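Local coordinates for glutathione S-transferase family protein (Pseudomonas putida, PDB 3LXZ) that probably catalyses the conjugation of reduced glutathione to a wide range of hydrophobic electrophiles, at the interface of chains A and B. Numbering follows the deposited sequence. Chains: chain A/B, Glutathione S-transferase family protein.

Contact 1: the interface of chains A and B. Residues chain A 59-60, 65, 69; chain B 84-85, 88-89.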
# COMPACT_ATOMS: atom_id res chain seq x y z
N PHE A 59 17.21 3.36 -9.01
CA PHE A 59 16.02 2.53 -9.15
C PHE A 59 14.90 2.95 -8.20
O PHE A 59 15.17 3.27 -7.04
CB PHE A 59 16.36 1.08 -8.80
CG PHE A 59 17.22 0.38 -9.80
CD1 PHE A 59 16.74 0.09 -11.09
CD2 PHE A 59 18.50 -0.06 -9.45
CE1 PHE A 59 17.56 -0.58 -12.00
CE2 PHE A 59 19.31 -0.74 -10.36
CZ PHE A 59 18.83 -1.01 -11.62
N LEU A 60 13.66 2.91 -8.69
CA LEU A 60 12.45 3.02 -7.84
C LEU A 60 11.61 1.78 -8.05
O LEU A 60 11.36 1.42 -9.21
CB LEU A 60 11.60 4.24 -8.22
CG LEU A 60 12.05 5.65 -7.88
CD1 LEU A 60 11.21 6.69 -8.58
CD2 LEU A 60 12.03 5.87 -6.35
N VAL A 65 4.38 3.93 -6.29
CA VAL A 65 5.47 4.92 -6.16
C VAL A 65 5.98 5.38 -7.53
O VAL A 65 6.14 6.60 -7.80
CB VAL A 65 6.64 4.32 -5.32
CG1 VAL A 65 7.92 5.22 -5.39
CG2 VAL A 65 6.19 4.07 -3.89
N TYR A 69 5.98 9.19 -9.31
CA TYR A 69 7.21 9.76 -9.86
C TYR A 69 7.03 10.13 -11.32
O TYR A 69 7.40 11.22 -11.71
CB TYR A 69 8.38 8.79 -9.72
CG TYR A 69 9.68 9.34 -10.24
CD1 TYR A 69 10.45 10.22 -9.50
CD2 TYR A 69 10.16 8.95 -11.49
CE1 TYR A 69 11.68 10.72 -9.99
CE2 TYR A 69 11.37 9.44 -11.99
CZ TYR A 69 12.12 10.32 -11.23
OH TYR A 69 13.31 10.79 -11.72
N PRO B 84 12.17 15.46 -6.65
CA PRO B 84 11.16 14.47 -6.87
C PRO B 84 11.66 13.05 -6.71
O PRO B 84 10.90 12.19 -6.23
CB PRO B 84 10.72 14.73 -8.33
CG PRO B 84 11.13 16.12 -8.61
CD PRO B 84 12.40 16.29 -7.85
N PHE B 85 12.89 12.76 -7.10
CA PHE B 85 13.38 11.42 -6.84
C PHE B 85 13.48 11.11 -5.35
O PHE B 85 13.08 10.01 -4.89
CB PHE B 85 14.72 11.14 -7.53
CG PHE B 85 15.14 9.70 -7.41
CD1 PHE B 85 14.68 8.76 -8.32
CD2 PHE B 85 15.96 9.28 -6.37
CE1 PHE B 85 15.08 7.41 -8.23
CE2 PHE B 85 16.33 7.93 -6.25
CZ PHE B 85 15.89 7.00 -7.19
N ALA B 88 10.05 10.36 -3.92
CA ALA B 88 9.68 9.01 -4.32
C ALA B 88 10.42 7.96 -3.47
O ALA B 88 9.82 6.99 -3.02
CB ALA B 88 9.91 8.80 -5.80
N LYS B 89 11.70 8.19 -3.20
CA LYS B 89 12.41 7.25 -2.36
C LYS B 89 11.81 7.20 -0.95
O LYS B 89 11.73 6.12 -0.36
CB LYS B 89 13.91 7.58 -2.33
CG LYS B 89 14.79 6.67 -1.48
CD LYS B 89 14.71 5.18 -1.80
CE LYS B 89 15.52 4.80 -3.00
NZ LYS B 89 15.64 3.30 -3.02
O HOH W 1 17.18 3.70 -5.34
O HOH W 2 14.58 1.20 -5.02
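The backbone oxygen of A:Phe59 is held by two waters, and both lead across to the side-chain amine nitrogen NZ of B:Lys89. Water 1 lies 2.7 Å from A:Phe59 O and 2.8 Å from B:Lys89 NZ. Water 2 makes a second, slightly longer bridge between the same two atoms. The lysine chain is bent at its second and third torsions, which carries NZ round towards strand 58-61 of chain A. Water 1 also lies in the ring plane of B:Phe85, at its edge, so the bridge borders the apolar part of the patch. There A:Leu60 packs on B:Phe85 and B:Ala88. A:Leu60 CG meets the ring carbon CE1 of B:Phe85 at 3.5 Å, and the two side chains run alongside each other, antiparallel. Both leucine methyls rest on B:Ala88, with A:Leu60 CD2 3.7 Å from the methyl B:Ala88 CB. Within chain A, the other methyl, CD1, sits over one face of the A:Tyr69 ring, off towards the rim. That ring is turned with its edge to the start of the partner helix. B:Pro84 O and B:Phe85 N lie in its plane, and A:Tyr69 CE1 is 3.6 Å from B:Phe85 CA. A:Val65 CG1 lies 3.5 Å from the backbone oxygen O of B:Ala88. The patch packs the N-terminal glutathione-binding domain of one subunit on the first turns of helix 84-106 of the other, and so probably helps to hold the dimer.

Contact 2: the interface of chains A and B. Residues chain A 47, 49, 61-62, 98; chain B 95-96, 99-100.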
# COMPACT_ATOMS: atom_id res chain seq x y z
N ARG A 47 12.49 -5.76 -2.09
CA ARG A 47 11.64 -6.85 -1.60
C ARG A 47 11.40 -7.92 -2.68
O ARG A 47 10.69 -8.91 -2.45
CB ARG A 47 10.30 -6.28 -1.08
CG ARG A 47 9.33 -7.29 -0.46
CD ARG A 47 9.87 -7.90 0.83
NE ARG A 47 8.91 -8.86 1.39
CZ ARG A 47 8.86 -10.15 1.06
NH1 ARG A 47 9.74 -10.63 0.20
NH2 ARG A 47 7.94 -10.95 1.60
N LYS A 49 10.04 -7.41 -5.65
CA LYS A 49 8.81 -7.15 -6.40
C LYS A 49 9.11 -6.61 -7.78
O LYS A 49 10.16 -6.09 -8.04
CB LYS A 49 7.92 -6.10 -5.69
CG LYS A 49 7.38 -6.53 -4.30
CD LYS A 49 6.74 -7.91 -4.30
CE LYS A 49 6.51 -8.34 -2.88
NZ LYS A 49 5.81 -9.65 -2.70
N SER A 61 11.18 1.12 -6.97
CA SER A 61 10.28 -0.03 -7.03
C SER A 61 8.90 0.38 -6.53
O SER A 61 8.73 1.50 -6.04
CB SER A 61 10.84 -1.20 -6.19
OG SER A 61 10.71 -0.90 -4.80
N GLU A 62 7.91 -0.52 -6.65
CA GLU A 62 6.49 -0.32 -6.21
C GLU A 62 5.70 0.49 -7.23
O GLU A 62 5.93 1.71 -7.39
CB GLU A 62 6.35 0.36 -4.83
CG GLU A 62 7.04 -0.41 -3.67
CD GLU A 62 6.39 -1.75 -3.35
OE1 GLU A 62 5.16 -1.91 -3.57
OE2 GLU A 62 7.10 -2.65 -2.85
N GLU A 98 -5.44 -1.80 -4.68
CA GLU A 98 -4.24 -2.57 -4.40
C GLU A 98 -4.37 -3.42 -3.14
O GLU A 98 -4.21 -4.63 -3.23
CB GLU A 98 -2.99 -1.67 -4.33
CG GLU A 98 -1.68 -2.43 -4.05
CD GLU A 98 -0.46 -1.52 -4.07
OE1 GLU A 98 -0.58 -0.36 -4.53
OE2 GLU A 98 0.62 -1.98 -3.60
N LYS B 95 6.09 2.83 1.88
CA LYS B 95 5.28 1.71 1.36
C LYS B 95 5.87 0.39 1.82
O LYS B 95 5.14 -0.55 2.21
CB LYS B 95 5.22 1.72 -0.17
CG LYS B 95 4.16 0.80 -0.77
CD LYS B 95 3.94 1.10 -2.24
CE LYS B 95 2.85 0.18 -2.90
NZ LYS B 95 1.64 0.09 -2.04
N GLU B 96 7.20 0.28 1.77
CA GLU B 96 7.81 -1.00 2.14
C GLU B 96 7.59 -1.32 3.63
O GLU B 96 7.37 -2.49 3.99
CB GLU B 96 9.32 -0.99 1.86
CG GLU B 96 9.62 -1.17 0.39
CD GLU B 96 11.04 -0.75 0.03
OE1 GLU B 96 11.74 -0.19 0.91
OE2 GLU B 96 11.44 -0.99 -1.14
N LEU B 99 3.61 -2.31 3.84
CA LEU B 99 3.26 -3.59 3.25
C LEU B 99 4.05 -4.78 3.78
O LEU B 99 3.48 -5.86 3.90
CB LEU B 99 3.42 -3.51 1.74
CG LEU B 99 2.22 -2.92 0.99
CD1 LEU B 99 1.83 -1.56 1.53
CD2 LEU B 99 2.52 -2.84 -0.54
N TYR B 100 5.33 -4.59 4.13
CA TYR B 100 6.15 -5.75 4.48
C TYR B 100 6.55 -5.82 5.94
O TYR B 100 7.21 -6.78 6.33
CB TYR B 100 7.40 -5.85 3.56
CG TYR B 100 7.01 -5.61 2.09
CD1 TYR B 100 5.98 -6.33 1.51
CD2 TYR B 100 7.62 -4.61 1.35
CE1 TYR B 100 5.57 -6.08 0.21
CE2 TYR B 100 7.21 -4.34 0.03
CZ TYR B 100 6.20 -5.08 -0.52
OH TYR B 100 5.77 -4.84 -1.81
O HOH W 3 9.82 -2.38 -2.90
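A:Glu62, which meets B:Tyr100, has a positive phi (81°, psi 110°), the unusual backbone turn that glutathione S-transferases keep just before A:Thr63, a glutathione-binding residue that probably takes the gamma-glutamyl end. Its side chain folds back at the second torsion, and A:Glu62 OE2 receives the phenol OH of B:Tyr100 at 2.8 Å on its syn lone pair, at the ring's edge. Water 3 also binds OE2 and joins it to A:Ser61 OG and B:Glu96 OE2. It thus sits between two carboxylates that would probably repel each other. The tyrosine ring is clamped. A:Arg47 CG lies over the centre of one face, 3.6 Å from the B:Tyr100 centroid, and B:Leu99 CB lies on the opposite face, off towards the rim. The guanidinium is turned steeply to the ring, at 72°, and the contact is a CH-pi one made by the aliphatic CG. A:Lys49, also a glutathione-binding residue, runs past the phenol end, its CG 3.4 Å from B:Tyr100 OH. B:Lys95 CD crosses A:Glu62 CB at 3.6 Å. The last torsion then bends B:Lys95 NZ into a salt bridge of 2.8 Å with A:Glu98 OE2, met from above the carboxylate plane. The site joins the glutathione-binding edge of chain A to the middle of helix 84-106 of chain B, while A:Glu98 brings in the same helix of chain A.

Contact 3: the interface of chains A and B. Residues chain A 121; chain B 119, 121-122.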
# COMPACT_ATOMS: atom_id res chain seq x y z
N LEU A 121 -7.85 -22.25 4.63
CA LEU A 121 -7.86 -21.05 5.47
C LEU A 121 -7.53 -19.79 4.63
O LEU A 121 -8.05 -18.70 4.88
CB LEU A 121 -6.80 -21.20 6.57
CG LEU A 121 -7.02 -20.90 8.04
CD1 LEU A 121 -7.92 -21.99 8.65
CD2 LEU A 121 -5.65 -20.80 8.78
N GLU B 119 -3.70 -18.97 14.21
CA GLU B 119 -3.43 -20.24 13.52
C GLU B 119 -1.98 -20.42 13.08
O GLU B 119 -1.33 -19.47 12.64
CB GLU B 119 -4.34 -20.36 12.30
CG GLU B 119 -5.83 -20.34 12.60
CD GLU B 119 -6.46 -18.95 12.44
OE1 GLU B 119 -5.87 -17.93 12.88
OE2 GLU B 119 -7.58 -18.88 11.89
N LEU B 121 -0.58 -21.60 10.39
CA LEU B 121 -0.35 -21.10 9.04
C LEU B 121 -0.11 -19.60 9.05
O LEU B 121 0.80 -19.11 8.38
CB LEU B 121 -1.52 -21.42 8.12
CG LEU B 121 -1.45 -22.74 7.34
CD1 LEU B 121 -2.66 -22.75 6.41
CD2 LEU B 121 -0.14 -22.95 6.54
N ILE B 122 -0.94 -18.89 9.81
CA ILE B 122 -0.86 -17.43 9.88
C ILE B 122 0.43 -17.02 10.57
O ILE B 122 1.12 -16.10 10.11
CB ILE B 122 -2.12 -16.81 10.51
CG1 ILE B 122 -3.31 -16.96 9.55
CG2 ILE B 122 -1.90 -15.35 10.89
CD1 ILE B 122 -4.71 -16.63 10.18
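This is a small apolar patch of the two-fold dimer interface, where A:Leu121 packs against B:Glu119 and its neighbours and probably adds a small separate contact between the starts of the two 120-140 helices. A:Leu121 is the central group, and 78 Å² of its surface is hidden by the partner. Across from it, 26 Å² of B:Glu119 is hidden by chain A, so the leucine of one chain is buried more deeply than any one residue given that faces it. B:Glu119 stands just ahead of its helix, and its side chain lies at a slant to that of the leucine. The first torsion of the glutamate (-60°) sets CG, with CB, against the leucine methyl CD2. The bend at its second torsion turns the carboxylate alongside that methyl, and B:Glu119 OE2 passes A:Leu121 CD2 at 4.1 Å. The aliphatic stem therefore makes the contact, and the carboxylate lies beside it. B:Leu121 and B:Ile122 border the same methyl more loosely. The nearest atom of B:Leu121 is CB, at 4.2 Å from A:Leu121 CD2, and B:Ile122 offers its end methyl CD1 at 4.5 Å from A:Leu121 CD2. The two copies of Leu121 differ in shape. The first torsion is -133° in A:Leu121, well off a staggered value, and -91° in B:Leu121. The structure alone does not show the cause. The nearest approach across the patch is A:Leu121 CD2 to B:Glu119 CB, at 3.8 Å.

Contact 4: the interface of chains A and B. Residues chain A 46, 59-62; chain B 89, 92, 96, 140.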
# COMPACT_ATOMS: atom_id res chain seq x y z
N PRO A 46 14.17 -4.13 -3.73
CA PRO A 46 14.60 -4.57 -2.39
C PRO A 46 13.73 -5.58 -1.66
O PRO A 46 14.20 -6.12 -0.69
CB PRO A 46 14.65 -3.29 -1.56
CG PRO A 46 14.25 -2.13 -2.48
CD PRO A 46 14.09 -2.66 -3.86
N PHE A 59 17.21 3.36 -9.01
CA PHE A 59 16.02 2.53 -9.15
C PHE A 59 14.90 2.95 -8.20
O PHE A 59 15.17 3.27 -7.04
CB PHE A 59 16.36 1.08 -8.80
CG PHE A 59 17.22 0.38 -9.80
CD1 PHE A 59 16.74 0.09 -11.09
CD2 PHE A 59 18.50 -0.06 -9.45
CE1 PHE A 59 17.56 -0.58 -12.00
CE2 PHE A 59 19.31 -0.74 -10.36
CZ PHE A 59 18.83 -1.01 -11.62
N LEU A 60 13.66 2.91 -8.69
CA LEU A 60 12.45 3.02 -7.84
C LEU A 60 11.61 1.78 -8.05
O LEU A 60 11.36 1.42 -9.21
CB LEU A 60 11.60 4.24 -8.22
CG LEU A 60 12.05 5.65 -7.88
CD1 LEU A 60 11.21 6.69 -8.58
CD2 LEU A 60 12.03 5.87 -6.35
N SER A 61 11.18 1.12 -6.97
CA SER A 61 10.28 -0.03 -7.03
C SER A 61 8.90 0.38 -6.53
O SER A 61 8.73 1.50 -6.04
CB SER A 61 10.84 -1.20 -6.19
OG SER A 61 10.71 -0.90 -4.80
N GLU A 62 7.91 -0.52 -6.65
CA GLU A 62 6.49 -0.32 -6.21
C GLU A 62 5.70 0.49 -7.23
O GLU A 62 5.93 1.71 -7.39
CB GLU A 62 6.35 0.36 -4.83
CG GLU A 62 7.04 -0.41 -3.67
CD GLU A 62 6.39 -1.75 -3.35
OE1 GLU A 62 5.16 -1.91 -3.57
OE2 GLU A 62 7.10 -2.65 -2.85
N LYS B 89 11.70 8.19 -3.20
CA LYS B 89 12.41 7.25 -2.36
C LYS B 89 11.81 7.20 -0.95
O LYS B 89 11.73 6.12 -0.36
CB LYS B 89 13.91 7.58 -2.33
CG LYS B 89 14.79 6.67 -1.48
CD LYS B 89 14.71 5.18 -1.80
CE LYS B 89 15.52 4.80 -3.00
NZ LYS B 89 15.64 3.30 -3.02
N GLU B 92 8.69 5.11 -1.28
CA GLU B 92 9.06 3.73 -1.45
C GLU B 92 9.36 3.08 -0.09
O GLU B 92 8.86 1.97 0.22
CB GLU B 92 10.29 3.60 -2.35
CG GLU B 92 10.65 2.14 -2.68
CD GLU B 92 12.03 2.04 -3.27
OE1 GLU B 92 12.92 2.76 -2.77
OE2 GLU B 92 12.24 1.25 -4.23
N GLU B 96 7.20 0.28 1.77
CA GLU B 96 7.81 -1.00 2.14
C GLU B 96 7.59 -1.32 3.63
O GLU B 96 7.37 -2.49 3.99
CB GLU B 96 9.32 -0.99 1.86
CG GLU B 96 9.62 -1.17 0.39
CD GLU B 96 11.04 -0.75 0.03
OE1 GLU B 96 11.74 -0.19 0.91
OE2 GLU B 96 11.44 -0.99 -1.14
N ASN B 140 17.47 -1.17 2.11
CA ASN B 140 17.02 0.01 1.38
C ASN B 140 17.08 1.31 2.15
O ASN B 140 17.17 2.38 1.54
CB ASN B 140 15.59 -0.20 0.80
CG ASN B 140 15.28 0.71 -0.39
OD1 ASN B 140 16.14 0.97 -1.22
ND2 ASN B 140 14.05 1.15 -0.49
O HOH W 4 9.82 -2.38 -2.90
O HOH W 5 17.18 3.70 -5.34
O HOH W 6 14.58 1.20 -5.02
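A:Pro46 lies over one face of the B:Asn140 amide. A:Pro46 CG is 3.7 Å from the amide carbon CG of B:Asn140. It is nearly as near to the amide oxygen and nitrogen. The edges of this amide, in a glutathione S-transferase dimer, are bound within chain B. B:Lys89 NZ meets OD1 in the carbonyl plane, on a lone pair. ND2 gives a nearly straight bond (170° at the hydrogen) to B:Glu92 OE1, which lies in the amide plane. It gives another to B:Glu96 OE1, somewhat tilted from that plane. These bonds fix the amide's rotation and hold its face towards the proline. The carboxylate of B:Glu92 is gripped at both oxygens. B:Glu92 OE1 takes B:Lys89 NZ at 2.8 Å, a salt bridge on its syn lone pair, and takes B:Asn140 ND2 from far above its plane. OE2 faces chain A and accepts two bonds from A:Ser61. A:Ser61 OG comes to 2.7 Å from B:Glu92 OE2 on the anti side, 18° out of the carboxylate plane. A:Ser61 N comes to 2.9 Å from the same B:Glu92 OE2, from above the plane. With chi1 at 73°, A:Ser61 OG is flanked by its own N and C, which brings it to the acceptor that its N-H also uses. The extended B:Glu92 chain carries OE2 to strand 58-61. Water 6 also binds OE2 and links it to A:Phe59 O. B:Glu96 crosses A:Pro46 at about a right angle, with B:Glu96 OE2 3.3 Å from the ring carbon CG of A:Pro46.

Contacts 1, 4 and 2 follow one another along helix 84-106 of chain B. The C-alpha centres of contact 4 lie about 7 Å from those of contacts 1 and 2, which are about 13 Å apart. Contact 4 shares A:Phe59, A:Leu60 and B:Lys89 with contact 1, and A:Ser61, A:Glu62 and B:Glu96 with contact 2. The three therefore form a continuous seam along strand 58-61 and the residue after it. Contact 3 is separate: its C-alpha centre is about 22 Å from that of contact 2, 29 Å from contact 4 and 35 Å from contact 1. Two-fold symmetry repeats every contact, so the dimer is probably held along its length.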